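Local coordinates for protein tannase (Fusobacterium nucleatum subsp. nucleatum ATCC 25586, PDB 6YQ4) that hydrolyses gallotannins, detoxifying these plant polyphenols for the bacterium, binds a magnesium ion and is probably an alpha/beta-hydrolase-type esterase, at residues F74-V79 against Y109-P114; N158-N163 against D198-V203; E220-G225 against S448-A453. All coordinates share one frame; numbering follows the deposited sequence.

Contact 1: F74-V79 against Y109-P114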
ATOM      1  N   PHE A  74       3.078  12.585  11.249  1.00 31.74           N
ATOM      2  CA  PHE A  74       2.540  12.096   9.988  1.00 28.85           C
ATOM      3  C   PHE A  74       3.697  11.578   9.138  1.00 32.02           C
ATOM      4  O   PHE A  74       4.636  12.326   8.836  1.00 34.28           O
ATOM      5  CB  PHE A  74       1.773  13.207   9.270  1.00 30.39           C
ATOM      6  CG  PHE A  74       1.114  12.764   7.978  1.00 32.66           C
ATOM      7  CD1 PHE A  74       0.049  11.863   7.998  1.00 28.09           C
ATOM      8  CD2 PHE A  74       1.550  13.258   6.751  1.00 27.91           C
ATOM      9  CE1 PHE A  74      -0.566  11.453   6.816  1.00 28.15           C
ATOM     10  CE2 PHE A  74       0.941  12.849   5.554  1.00 36.54           C
ATOM     11  CZ  PHE A  74      -0.123  11.928   5.588  1.00 29.33           C
ATOM     12  N   PHE A  75       3.606  10.310   8.733  1.00 35.96           N
ATOM     13  CA  PHE A  75       4.704   9.546   8.137  1.00 32.78           C
ATOM     14  C   PHE A  75       4.355   9.062   6.721  1.00 25.92           C
ATOM     15  O   PHE A  75       4.140   7.862   6.504  1.00 19.88           O
ATOM     16  CB  PHE A  75       5.022   8.379   9.078  1.00 25.96           C
ATOM     17  CG  PHE A  75       6.315   7.672   8.791  1.00 26.79           C
ATOM     18  CD1 PHE A  75       7.534   8.233   9.170  1.00 34.96           C
ATOM     19  CD2 PHE A  75       6.322   6.428   8.171  1.00 28.12           C
ATOM     20  CE1 PHE A  75       8.747   7.585   8.892  1.00 30.88           C
ATOM     21  CE2 PHE A  75       7.532   5.764   7.910  1.00 31.30           C
ATOM     22  CZ  PHE A  75       8.739   6.346   8.269  1.00 32.57           C
ATOM     23  N   PRO A  76       4.311   9.963   5.728  1.00 25.20           N
ATOM     24  CA  PRO A  76       4.044   9.527   4.338  1.00 26.22           C
ATOM     25  C   PRO A  76       5.275   9.011   3.593  1.00 30.87           C
ATOM     26  O   PRO A  76       6.350   9.612   3.639  1.00 36.10           O
ATOM     27  CB  PRO A  76       3.523  10.805   3.662  1.00 20.21           C
ATOM     28  CG  PRO A  76       4.261  11.923   4.392  1.00 21.20           C
ATOM     29  CD  PRO A  76       4.458  11.433   5.830  1.00 27.54           C
ATOM     30  N   ASN A  77       5.101   7.903   2.869  1.00 30.00           N
ATOM     31  CA  ASN A  77       6.097   7.429   1.909  1.00 35.74           C
ATOM     32  C   ASN A  77       5.576   7.624   0.488  1.00 27.67           C
ATOM     33  O   ASN A  77       4.372   7.762   0.268  1.00 27.81           O
ATOM     34  CB  ASN A  77       6.495   5.957   2.172  1.00 28.30           C
ATOM     35  CG  ASN A  77       5.532   4.939   1.559  1.00 29.00           C
ATOM     36  OD1 ASN A  77       5.504   4.772   0.344  1.00 27.64           O
ATOM     37  ND2 ASN A  77       4.774   4.205   2.417  1.00 18.66           N
ATOM     38  N   THR A  78       6.498   7.662  -0.481  1.00 23.17           N
ATOM     39  CA  THR A  78       6.156   8.016  -1.858  1.00 22.66           C
ATOM     40  C   THR A  78       6.296   6.853  -2.831  1.00 23.59           C
ATOM     41  O   THR A  78       6.263   7.070  -4.052  1.00 27.49           O
ATOM     42  CB  THR A  78       7.004   9.206  -2.348  1.00 29.88           C
ATOM     43  OG1 THR A  78       8.371   8.812  -2.542  1.00 27.62           O
ATOM     44  CG2 THR A  78       6.942  10.373  -1.349  1.00 28.00           C
ATOM     45  N   VAL A  79       6.423   5.627  -2.320  1.00 19.75           N
ATOM     46  CA  VAL A  79       6.733   4.460  -3.144  1.00 18.24           C
ATOM     47  C   VAL A  79       5.549   4.103  -4.039  1.00 28.81           C
ATOM     48  O   VAL A  79       4.393   4.068  -3.597  1.00 24.34           O
ATOM     49  CB  VAL A  79       7.109   3.281  -2.241  1.00 18.12           C
ATOM     50  CG1 VAL A  79       7.146   1.972  -3.024  1.00 18.04           C
ATOM     51  CG2 VAL A  79       8.411   3.574  -1.516  1.00 18.77           C
ATOM     52  N   TYR A 109       0.334  18.683  12.695  1.00 30.57           N
ATOM     53  CA  TYR A 109       1.182  17.494  12.762  1.00 36.79           C
ATOM     54  C   TYR A 109       2.639  17.836  12.483  1.00 37.99           C
ATOM     55  O   TYR A 109       2.948  18.720  11.679  1.00 46.65           O
ATOM     56  CB  TYR A 109       0.731  16.431  11.754  1.00 33.87           C
ATOM     57  CG  TYR A 109      -0.631  15.887  12.043  1.00 37.94           C
ATOM     58  CD1 TYR A 109      -1.770  16.599  11.700  1.00 43.79           C
ATOM     59  CD2 TYR A 109      -0.785  14.680  12.688  1.00 46.95           C
ATOM     60  CE1 TYR A 109      -3.031  16.116  11.996  1.00 48.04           C
ATOM     61  CE2 TYR A 109      -2.051  14.188  12.988  1.00 56.80           C
ATOM     62  CZ  TYR A 109      -3.163  14.908  12.639  1.00 54.57           C
ATOM     63  OH  TYR A 109      -4.409  14.414  12.933  1.00 61.51           O
ATOM     64  N   VAL A 110       3.538  17.124  13.146  1.00 34.64           N
ATOM     65  CA  VAL A 110       4.910  17.038  12.671  1.00 31.73           C
ATOM     66  C   VAL A 110       4.949  16.073  11.489  1.00 33.40           C
ATOM     67  O   VAL A 110       4.265  15.044  11.473  1.00 35.62           O
ATOM     68  CB  VAL A 110       5.857  16.603  13.804  1.00 34.43           C
ATOM     69  CG1 VAL A 110       7.180  16.099  13.232  1.00 36.59           C
ATOM     70  CG2 VAL A 110       6.111  17.752  14.753  1.00 31.84           C
ATOM     71  N   VAL A 111       5.720  16.417  10.468  1.00 37.97           N
ATOM     72  CA  VAL A 111       5.806  15.607   9.262  1.00 32.43           C
ATOM     73  C   VAL A 111       7.215  15.055   9.156  1.00 28.68           C
ATOM     74  O   VAL A 111       8.187  15.819   9.119  1.00 27.39           O
ATOM     75  CB  VAL A 111       5.441  16.413   8.013  1.00 31.86           C
ATOM     76  CG1 VAL A 111       5.698  15.569   6.759  1.00 25.30           C
ATOM     77  CG2 VAL A 111       3.991  16.849   8.097  1.00 30.17           C
ATOM     78  N   ALA A 112       7.324  13.730   9.138  1.00 25.22           N
ATOM     79  CA  ALA A 112       8.566  13.030   8.833  1.00 27.97           C
ATOM     80  C   ALA A 112       8.266  12.172   7.618  1.00 28.89           C
ATOM     81  O   ALA A 112       7.405  11.288   7.680  1.00 30.61           O
ATOM     82  CB  ALA A 112       9.054  12.191  10.011  1.00 30.88           C
ATOM     83  N   ALA A 113       8.940  12.462   6.510  1.00 25.00           N
ATOM     84  CA  ALA A 113       8.647  11.848   5.212  1.00 29.66           C
ATOM     85  C   ALA A 113       9.895  11.137   4.694  1.00 33.75           C
ATOM     86  O   ALA A 113      10.801  11.787   4.133  1.00 26.06           O
ATOM     87  CB  ALA A 113       8.177  12.910   4.209  1.00 31.70           C
ATOM     88  N   PRO A 114       9.994   9.820   4.847  1.00 25.98           N
ATOM     89  CA  PRO A 114      11.214   9.124   4.440  1.00 22.74           C
ATOM     90  C   PRO A 114      11.198   8.750   2.970  1.00 30.87           C
ATOM     91  O   PRO A 114      10.157   8.380   2.409  1.00 23.71           O
ATOM     92  CB  PRO A 114      11.178   7.861   5.290  1.00 22.49           C
ATOM     93  CG  PRO A 114       9.727   7.533   5.276  1.00 23.26           C
ATOM     94  CD  PRO A 114       8.994   8.870   5.359  1.00 29.71           C
TER
HETATM   95  O   HOH W   1       8.288  10.611   2.016  1.00 30.32           O
HETATM   96  O   HOH W   2       8.938   7.157   0.212  1.00 27.74           O
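Phe74 and Val111 form a parallel beta bridge with their CA atoms 4.8 Å apart, and Phe74 bonds to the residue on each side of that partner. Phe74 N donates to Val110 O over 2.7 Å, while Ala112 N donates to Phe74 O at 3.0 Å. One step on, Phe75 has its CA-H directed at Ala112 O, with CA and O 3.2 Å apart and an angle of 171° at the hydrogen. The Phe75 ring, thrown anti to the backbone N (chi1 -167°), reaches Pro114: CZ lies 3.4 Å from Pro114 CG, and Pro114 CD sits over one ring face, 19° off the normal, a CH-pi contact. From Pro76 O onward, water takes over from direct backbone bonding. Water 1 donates to Pro76 O at 2.7 Å and to Pro114 O at 2.9 Å, and water 2 links Thr78 N to the same Pro114 O. Asn77 OD1 then accepts from Val79 N, an Asx turn that shapes the exit from the strand. The segments belong to a beta-alpha-beta unit whose helix 100-106 packs on Phe74, Pro76 and Val111. Helix 134-148 meets Phe75 and Pro114, strand 48-54 flanks 110-114, and strand 160-163 borders 73-76 on its other edge.

Contact 2: N158-N163 against D198-V203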
ATOM      1  N   ASN A 158       5.326   8.165  19.823  1.00 48.83           N
ATOM      2  CA  ASN A 158       4.336   7.137  20.112  1.00 43.76           C
ATOM      3  C   ASN A 158       3.077   7.294  19.296  1.00 43.81           C
ATOM      4  O   ASN A 158       2.134   6.516  19.488  1.00 48.36           O
ATOM      5  CB  ASN A 158       3.978   7.158  21.590  1.00 42.21           C
ATOM      6  CG  ASN A 158       5.160   6.882  22.453  1.00 48.37           C
ATOM      7  OD1 ASN A 158       5.734   5.795  22.391  1.00 50.87           O
ATOM      8  ND2 ASN A 158       5.552   7.860  23.262  1.00 52.10           N
ATOM      9  N   LYS A 159       3.031   8.288  18.408  1.00 41.12           N
ATOM     10  CA  LYS A 159       1.857   8.550  17.591  1.00 40.04           C
ATOM     11  C   LYS A 159       2.279   8.809  16.144  1.00 34.38           C
ATOM     12  O   LYS A 159       2.057   9.878  15.575  1.00 26.33           O
ATOM     13  CB  LYS A 159       1.042   9.697  18.178  1.00 40.86           C
ATOM     14  CG  LYS A 159       0.415   9.314  19.497  1.00 37.17           C
ATOM     15  CD  LYS A 159      -0.810  10.110  19.797  1.00 41.54           C
ATOM     16  CE  LYS A 159      -0.994  10.195  21.305  1.00 45.45           C
ATOM     17  NZ  LYS A 159      -2.380   9.839  21.689  1.00 53.00           N
ATOM     18  N   ILE A 160       2.894   7.790  15.549  1.00 25.38           N
ATOM     19  CA  ILE A 160       3.300   7.819  14.152  1.00 29.83           C
ATOM     20  C   ILE A 160       2.155   7.269  13.311  1.00 31.26           C
ATOM     21  O   ILE A 160       1.734   6.124  13.503  1.00 30.07           O
ATOM     22  CB  ILE A 160       4.586   7.003  13.932  1.00 28.07           C
ATOM     23  CG1 ILE A 160       5.792   7.697  14.576  1.00 34.01           C
ATOM     24  CG2 ILE A 160       4.841   6.800  12.452  1.00 31.19           C
ATOM     25  CD1 ILE A 160       7.066   6.859  14.534  1.00 25.27           C
ATOM     26  N   ILE A 161       1.655   8.068  12.372  1.00 32.57           N
ATOM     27  CA  ILE A 161       0.638   7.606  11.430  1.00 30.57           C
ATOM     28  C   ILE A 161       1.304   7.438  10.075  1.00 32.30           C
ATOM     29  O   ILE A 161       1.715   8.422   9.442  1.00 39.96           O
ATOM     30  CB  ILE A 161      -0.561   8.557  11.332  1.00 27.21           C
ATOM     31  CG1 ILE A 161      -1.111   8.859  12.730  1.00 33.06           C
ATOM     32  CG2 ILE A 161      -1.654   7.941  10.397  1.00 21.56           C
ATOM     33  CD1 ILE A 161      -0.555  10.122  13.354  1.00 31.76           C
ATOM     34  N   SER A 162       1.395   6.191   9.630  1.00 22.44           N
ATOM     35  CA  SER A 162       1.896   5.862   8.306  1.00 26.18           C
ATOM     36  C   SER A 162       0.851   6.156   7.236  1.00 32.37           C
ATOM     37  O   SER A 162      -0.348   5.964   7.465  1.00 34.11           O
ATOM     38  CB  SER A 162       2.268   4.384   8.267  1.00 26.50           C
ATOM     39  OG  SER A 162       3.097   4.072   7.176  1.00 36.11           O
ATOM     40  N   ASN A 163       1.317   6.602   6.057  1.00 23.63           N
ATOM     41  CA  ASN A 163       0.486   6.748   4.862  1.00 19.00           C
ATOM     42  C   ASN A 163       1.244   6.277   3.612  1.00 22.39           C
ATOM     43  O   ASN A 163       2.468   6.391   3.517  1.00 24.55           O
ATOM     44  CB  ASN A 163       0.025   8.205   4.675  1.00 18.90           C
ATOM     45  CG  ASN A 163      -1.150   8.333   3.707  1.00 30.51           C
ATOM     46  OD1 ASN A 163      -2.083   7.522   3.726  1.00 26.36           O
ATOM     47  ND2 ASN A 163      -1.109   9.359   2.851  1.00 26.85           N
ATOM     48  N   ASP A 198      10.325  -0.068  15.879  1.00 43.00           N
ATOM     49  CA  ASP A 198       9.707   0.317  14.616  1.00 35.95           C
ATOM     50  C   ASP A 198       8.192   0.115  14.577  1.00 33.12           C
ATOM     51  O   ASP A 198       7.583   0.270  13.507  1.00 28.25           O
ATOM     52  CB  ASP A 198      10.384  -0.422  13.449  1.00 41.90           C
ATOM     53  CG  ASP A 198      10.446  -1.926  13.660  1.00 46.25           C
ATOM     54  OD1 ASP A 198       9.373  -2.525  13.875  1.00 48.28           O
ATOM     55  OD2 ASP A 198      11.557  -2.511  13.589  1.00 44.11           O
ATOM     56  N   ASP A 199       7.549  -0.184  15.705  1.00 40.96           N
ATOM     57  CA  ASP A 199       6.091  -0.250  15.715  1.00 40.66           C
ATOM     58  C   ASP A 199       5.510   1.155  15.573  1.00 39.17           C
ATOM     59  O   ASP A 199       6.124   2.140  15.994  1.00 35.72           O
ATOM     60  CB  ASP A 199       5.594  -0.915  16.998  1.00 44.25           C
ATOM     61  CG  ASP A 199       5.922  -0.109  18.231  1.00 43.18           C
ATOM     62  OD1 ASP A 199       7.127   0.075  18.514  1.00 52.23           O
ATOM     63  OD2 ASP A 199       4.976   0.349  18.908  1.00 36.87           O
ATOM     64  N   ILE A 200       4.326   1.255  14.956  1.00 32.43           N
ATOM     65  CA  ILE A 200       3.722   2.555  14.688  1.00 33.27           C
ATOM     66  C   ILE A 200       2.329   2.628  15.307  1.00 30.61           C
ATOM     67  O   ILE A 200       1.773   1.637  15.770  1.00 31.03           O
ATOM     68  CB  ILE A 200       3.673   2.902  13.184  1.00 30.39           C
ATOM     69  CG1 ILE A 200       2.857   1.889  12.404  1.00 24.28           C
ATOM     70  CG2 ILE A 200       5.063   2.963  12.607  1.00 33.32           C
ATOM     71  CD1 ILE A 200       2.480   2.387  11.069  1.00 20.33           C
ATOM     72  N   PHE A 201       1.770   3.846  15.310  1.00 27.10           N
ATOM     73  CA  PHE A 201       0.508   4.074  16.001  1.00 25.05           C
ATOM     74  C   PHE A 201      -0.702   3.745  15.129  1.00 29.76           C
ATOM     75  O   PHE A 201      -1.688   3.191  15.627  1.00 37.69           O
ATOM     76  CB  PHE A 201       0.435   5.517  16.508  1.00 28.88           C
ATOM     77  CG  PHE A 201      -0.853   5.844  17.240  1.00 30.72           C
ATOM     78  CD1 PHE A 201      -1.064   5.424  18.545  1.00 31.00           C
ATOM     79  CD2 PHE A 201      -1.864   6.553  16.600  1.00 29.25           C
ATOM     80  CE1 PHE A 201      -2.275   5.722  19.225  1.00 28.13           C
ATOM     81  CE2 PHE A 201      -3.057   6.847  17.245  1.00 35.56           C
ATOM     82  CZ  PHE A 201      -3.263   6.431  18.577  1.00 36.77           C
ATOM     83  N   ALA A 202      -0.657   4.064  13.838  1.00 32.49           N
ATOM     84  CA  ALA A 202      -1.809   3.833  12.979  1.00 27.79           C
ATOM     85  C   ALA A 202      -1.345   3.765  11.532  1.00 28.56           C
ATOM     86  O   ALA A 202      -0.339   4.365  11.164  1.00 24.64           O
ATOM     87  CB  ALA A 202      -2.867   4.929  13.153  1.00 31.59           C
ATOM     88  N   VAL A 203      -2.089   3.016  10.725  1.00 27.36           N
ATOM     89  CA  VAL A 203      -1.786   2.782   9.323  1.00 24.58           C
ATOM     90  C   VAL A 203      -2.904   3.399   8.504  1.00 31.23           C
ATOM     91  O   VAL A 203      -4.085   3.163   8.784  1.00 38.90           O
ATOM     92  CB  VAL A 203      -1.680   1.276   9.005  1.00 18.73           C
ATOM     93  CG1 VAL A 203      -1.631   1.054   7.522  1.00 19.01           C
ATOM     94  CG2 VAL A 203      -0.488   0.671   9.651  1.00 24.67           C
TER
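Phe201 lays its side chain along Asn158, Lys159 and Ile160 just before the two chains settle into parallel pairing, and it has the largest area buried by this contact. With CG anti to the backbone N (chi1 180°), its CB comes within 3.3 Å of Ile160 O, and CD1 lies 3.5 Å from Asn158 O, which stands obliquely to the ring. Lys159 CG rides over one ring face, 4.2 Å above the plane and displaced toward the rim, so the lysine's aliphatic stem is what meets the aromatic group. The ring also packs against Val492 of helix 482-493 and against Tyr435.

Ile160 contributes through both carbonyl and side chain. Its O accepts two N-H groups: Phe201 N at 2.9 Å, in the carbonyl plane on a lone pair, and Ala202 N at 3.2 Å, tilted 20° from that plane. Its CG2 meets Ile200 CG2 at 3.8 Å, the two side chains crossing at about a right angle, and helix 134-148 packs on both through Val143. Ser162 is the third large contributor. Ser162 N donates to Ala202 O over 2.9 Å, and its CB is approached to 3.4 Å by Ile200 CD1; Leu175 of helix 167-177 touches both of these residues.

The bridges Ile161-Ala202 and Ser162-Val203 establish regular parallel pairing, as in the central sheet of alpha/beta hydrolases, and just beyond Asn163 lies a GxSxG sequence consistent with a nucleophile elbow. The forked acceptance at Ile160 O implies an irregular entry to this pairing: while Ile200 packs against Ile160 and Ser162 beside it, one carbonyl satisfies two consecutive N-H groups.

Contact 3: E220-G225 against S448-A453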
ATOM      1  N   GLU A 220      -8.272 -13.700 -10.603  1.00 22.42           N
ATOM      2  CA  GLU A 220      -9.006 -14.534 -11.537  1.00 23.59           C
ATOM      3  C   GLU A 220     -10.328 -15.024 -10.962  1.00 34.10           C
ATOM      4  O   GLU A 220     -11.294 -15.197 -11.704  1.00 36.55           O
ATOM      5  CB  GLU A 220      -8.114 -15.706 -11.952  1.00 26.28           C
ATOM      6  CG  GLU A 220      -6.890 -15.234 -12.744  1.00 24.77           C
ATOM      7  CD  GLU A 220      -7.266 -14.213 -13.812  1.00 30.31           C
ATOM      8  OE1 GLU A 220      -6.539 -13.214 -13.964  1.00 27.48           O
ATOM      9  OE2 GLU A 220      -8.294 -14.409 -14.509  1.00 39.23           O
ATOM     10  N   TRP A 221     -10.389 -15.272  -9.655  1.00 36.49           N
ATOM     11  CA  TRP A 221     -11.678 -15.480  -9.013  1.00 35.65           C
ATOM     12  C   TRP A 221     -12.636 -14.329  -9.323  1.00 31.76           C
ATOM     13  O   TRP A 221     -13.750 -14.545  -9.811  1.00 31.32           O
ATOM     14  CB  TRP A 221     -11.482 -15.647  -7.508  1.00 38.61           C
ATOM     15  CG  TRP A 221     -12.774 -15.741  -6.798  1.00 30.73           C
ATOM     16  CD1 TRP A 221     -13.633 -16.792  -6.799  1.00 31.27           C
ATOM     17  CD2 TRP A 221     -13.376 -14.722  -6.007  1.00 28.10           C
ATOM     18  NE1 TRP A 221     -14.747 -16.496  -6.047  1.00 25.38           N
ATOM     19  CE2 TRP A 221     -14.614 -15.225  -5.555  1.00 24.43           C
ATOM     20  CE3 TRP A 221     -13.006 -13.421  -5.662  1.00 22.53           C
ATOM     21  CZ2 TRP A 221     -15.467 -14.482  -4.749  1.00 24.44           C
ATOM     22  CZ3 TRP A 221     -13.860 -12.688  -4.858  1.00 32.73           C
ATOM     23  CH2 TRP A 221     -15.073 -13.221  -4.408  1.00 30.24           C
ATOM     24  N   MET A 222     -12.195 -13.094  -9.096  1.00 23.00           N
ATOM     25  CA  MET A 222     -13.013 -11.938  -9.457  1.00 25.98           C
ATOM     26  C   MET A 222     -13.272 -11.842 -10.969  1.00 32.27           C
ATOM     27  O   MET A 222     -14.419 -11.680 -11.399  1.00 39.75           O
ATOM     28  CB  MET A 222     -12.349 -10.669  -8.948  1.00 28.73           C
ATOM     29  CG  MET A 222     -13.329  -9.534  -8.749  1.00 39.84           C
ATOM     30  SD  MET A 222     -12.960  -8.492  -7.338  1.00 41.10           S
ATOM     31  CE  MET A 222     -12.959  -9.738  -6.091  1.00 49.62           C
ATOM     32  N   TYR A 223     -12.233 -11.931 -11.802  1.00 32.61           N
ATOM     33  CA  TYR A 223     -12.352 -11.460 -13.178  1.00 24.41           C
ATOM     34  C   TYR A 223     -12.325 -12.568 -14.235  1.00 32.62           C
ATOM     35  O   TYR A 223     -12.178 -12.273 -15.428  1.00 37.53           O
ATOM     36  CB  TYR A 223     -11.266 -10.416 -13.448  1.00 23.62           C
ATOM     37  CG  TYR A 223     -11.510  -9.154 -12.684  1.00 24.07           C
ATOM     38  CD1 TYR A 223     -10.693  -8.797 -11.620  1.00 21.76           C
ATOM     39  CD2 TYR A 223     -12.598  -8.335 -12.984  1.00 28.07           C
ATOM     40  CE1 TYR A 223     -10.938  -7.654 -10.881  1.00 22.18           C
ATOM     41  CE2 TYR A 223     -12.860  -7.179 -12.221  1.00 30.02           C
ATOM     42  CZ  TYR A 223     -12.020  -6.855 -11.181  1.00 21.72           C
ATOM     43  OH  TYR A 223     -12.240  -5.724 -10.436  1.00 30.95           O
ATOM     44  N   ASN A 224     -12.468 -13.828 -13.840  1.00 32.98           N
ATOM     45  CA  ASN A 224     -12.617 -14.895 -14.818  1.00 37.91           C
ATOM     46  C   ASN A 224     -13.825 -14.632 -15.712  1.00 41.02           C
ATOM     47  O   ASN A 224     -14.901 -14.250 -15.240  1.00 40.44           O
ATOM     48  CB  ASN A 224     -12.780 -16.235 -14.103  1.00 41.96           C
ATOM     49  CG  ASN A 224     -12.794 -17.400 -15.049  1.00 37.99           C
ATOM     50  OD1 ASN A 224     -13.807 -18.077 -15.197  1.00 44.05           O
ATOM     51  ND2 ASN A 224     -11.663 -17.655 -15.688  1.00 29.29           N
ATOM     52  N   GLY A 225     -13.640 -14.833 -17.010  1.00 42.42           N
ATOM     53  CA  GLY A 225     -14.683 -14.616 -17.984  1.00 37.45           C
ATOM     54  C   GLY A 225     -14.654 -13.258 -18.647  1.00 38.53           C
ATOM     55  O   GLY A 225     -15.280 -13.087 -19.695  1.00 42.54           O
ATOM     56  N   SER A 448      -7.416  -7.173  -7.079  1.00 27.95           N
ATOM     57  CA  SER A 448      -8.741  -7.616  -6.686  1.00 32.44           C
ATOM     58  C   SER A 448      -9.195  -6.918  -5.405  1.00 32.53           C
ATOM     59  O   SER A 448      -8.429  -6.794  -4.452  1.00 32.88           O
ATOM     60  CB  SER A 448      -8.711  -9.124  -6.477  1.00 41.58           C
ATOM     61  OG  SER A 448     -10.012  -9.633  -6.357  1.00 54.54           O
ATOM     62  N   LEU A 449     -10.453  -6.457  -5.376  1.00 24.25           N
ATOM     63  CA  LEU A 449     -11.015  -5.955  -4.118  1.00 27.00           C
ATOM     64  C   LEU A 449     -10.999  -7.024  -3.018  1.00 27.14           C
ATOM     65  O   LEU A 449     -11.052  -6.693  -1.828  1.00 20.58           O
ATOM     66  CB  LEU A 449     -12.448  -5.463  -4.345  1.00 24.18           C
ATOM     67  CG  LEU A 449     -13.246  -4.948  -3.144  1.00 25.20           C
ATOM     68  CD1 LEU A 449     -12.680  -3.624  -2.651  1.00 25.59           C
ATOM     69  CD2 LEU A 449     -14.697  -4.784  -3.509  1.00 21.56           C
ATOM     70  N   ALA A 450     -10.901  -8.296  -3.402  1.00 29.96           N
ATOM     71  CA  ALA A 450     -10.811  -9.381  -2.437  1.00 24.51           C
ATOM     72  C   ALA A 450      -9.592  -9.245  -1.536  1.00 26.47           C
ATOM     73  O   ALA A 450      -9.622  -9.704  -0.390  1.00 31.77           O
ATOM     74  CB  ALA A 450     -10.784 -10.720  -3.183  1.00 21.53           C
ATOM     75  N   ILE A 451      -8.524  -8.614  -2.024  1.00 26.55           N
ATOM     76  CA  ILE A 451      -7.230  -8.607  -1.341  1.00 18.18           C
ATOM     77  C   ILE A 451      -7.246  -7.591  -0.202  1.00 24.09           C
ATOM     78  O   ILE A 451      -6.915  -7.959   0.936  1.00 20.99           O
ATOM     79  CB  ILE A 451      -6.064  -8.332  -2.317  1.00 23.47           C
ATOM     80  CG1 ILE A 451      -5.799  -9.534  -3.222  1.00 20.14           C
ATOM     81  CG2 ILE A 451      -4.780  -8.006  -1.525  1.00 21.72           C
ATOM     82  CD1 ILE A 451      -4.988 -10.644  -2.512  1.00 29.84           C
ATOM     83  N   PRO A 452      -7.576  -6.312  -0.434  1.00 24.90           N
ATOM     84  CA  PRO A 452      -7.717  -5.407   0.715  1.00 16.36           C
ATOM     85  C   PRO A 452      -8.837  -5.822   1.662  1.00 27.06           C
ATOM     86  O   PRO A 452      -8.683  -5.658   2.883  1.00 27.93           O
ATOM     87  CB  PRO A 452      -7.991  -4.026   0.077  1.00 21.68           C
ATOM     88  CG  PRO A 452      -8.487  -4.312  -1.332  1.00 18.98           C
ATOM     89  CD  PRO A 452      -7.762  -5.597  -1.721  1.00 18.01           C
ATOM     90  N   ALA A 453      -9.947  -6.368   1.144  1.00 23.26           N
ATOM     91  CA  ALA A 453     -10.997  -6.909   2.025  1.00 24.81           C
ATOM     92  C   ALA A 453     -10.449  -7.981   2.959  1.00 32.63           C
ATOM     93  O   ALA A 453     -10.756  -7.982   4.166  1.00 34.23           O
ATOM     94  CB  ALA A 453     -12.153  -7.506   1.212  1.00 18.14           C
TER
HETATM   95  O   HOH W   3     -11.179  -5.116  -7.926  1.00 30.20           O
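The serine-capped start of helix 450-461 meets the C-terminal part of helix 212-223 here, Met222 facing Ser448 and Ala450, away from the magnesium site of a protein with a probable alpha/beta-hydrolase fold. The cap is a bond in which Ser448 OG accepts from Ala450 N, but at 3.4 Å this is weak. Ser448 OG also has a weak hydrogen bond with Ala218 O, one turn earlier in the facing helix, which may help to place the hydroxyl between the two elements.

Met222 does most of the work from its side. CG lies anti to the backbone N (chi1 -156°), and bends at the next two torsions bring the sulfur and methyl up to the serine and the first helical turn. SD is 3.3 Å from Ser448 OG and 4.3 Å from Leu449 CB. The terminal CE approaches Ser448 OG more closely than carbon and oxygen normally pack, so the exact position of that methyl is doubtful; as modelled, it rests 3.8 Å from Ala450 CB.

Trp221 supplies a second apolar touch: CZ3 comes within 4.0 Å of Ala450 CB. Its indole is placed by a hydrogen bond from NE1 to Gly295 O and by the Phe272 ring of helix 259-279, which also packs on Ala450. Leu303 of helix 298-316 lies against both Trp221 and Met222.

Met222 CG lies over one face of the Tyr223 ring. At that ring's edge, in plane, water 3 hydrogen-bonds to Tyr223 OH at 2.8 Å and accepts from Leu449 N at 3.0 Å.

How the contacts relate
Contacts 1 and 2 are neighbouring pieces of one mixed sheet, their centres 10 Å apart, and strands 73-76 and 160-163 pair directly: Phe75 N lies 2.8 Å from Ile161 O, a probable hydrogen bond. Both rest on parallel backbone bonding sheathed by apolar side chains, with helix 134-148 packing on each. Contact 3 is also buried, so none is a surface patch, but it lies across the chain's centre, its own centre 31 Å from that of contact 1 and 29 Å from that of contact 2. It shares no secondary-structure element with them, although strand 202-206 leads on to helix 212-223. Its buried area is less than half of either strand pairing, and side-chain packing plus one bridging water replaces their direct backbone bonds.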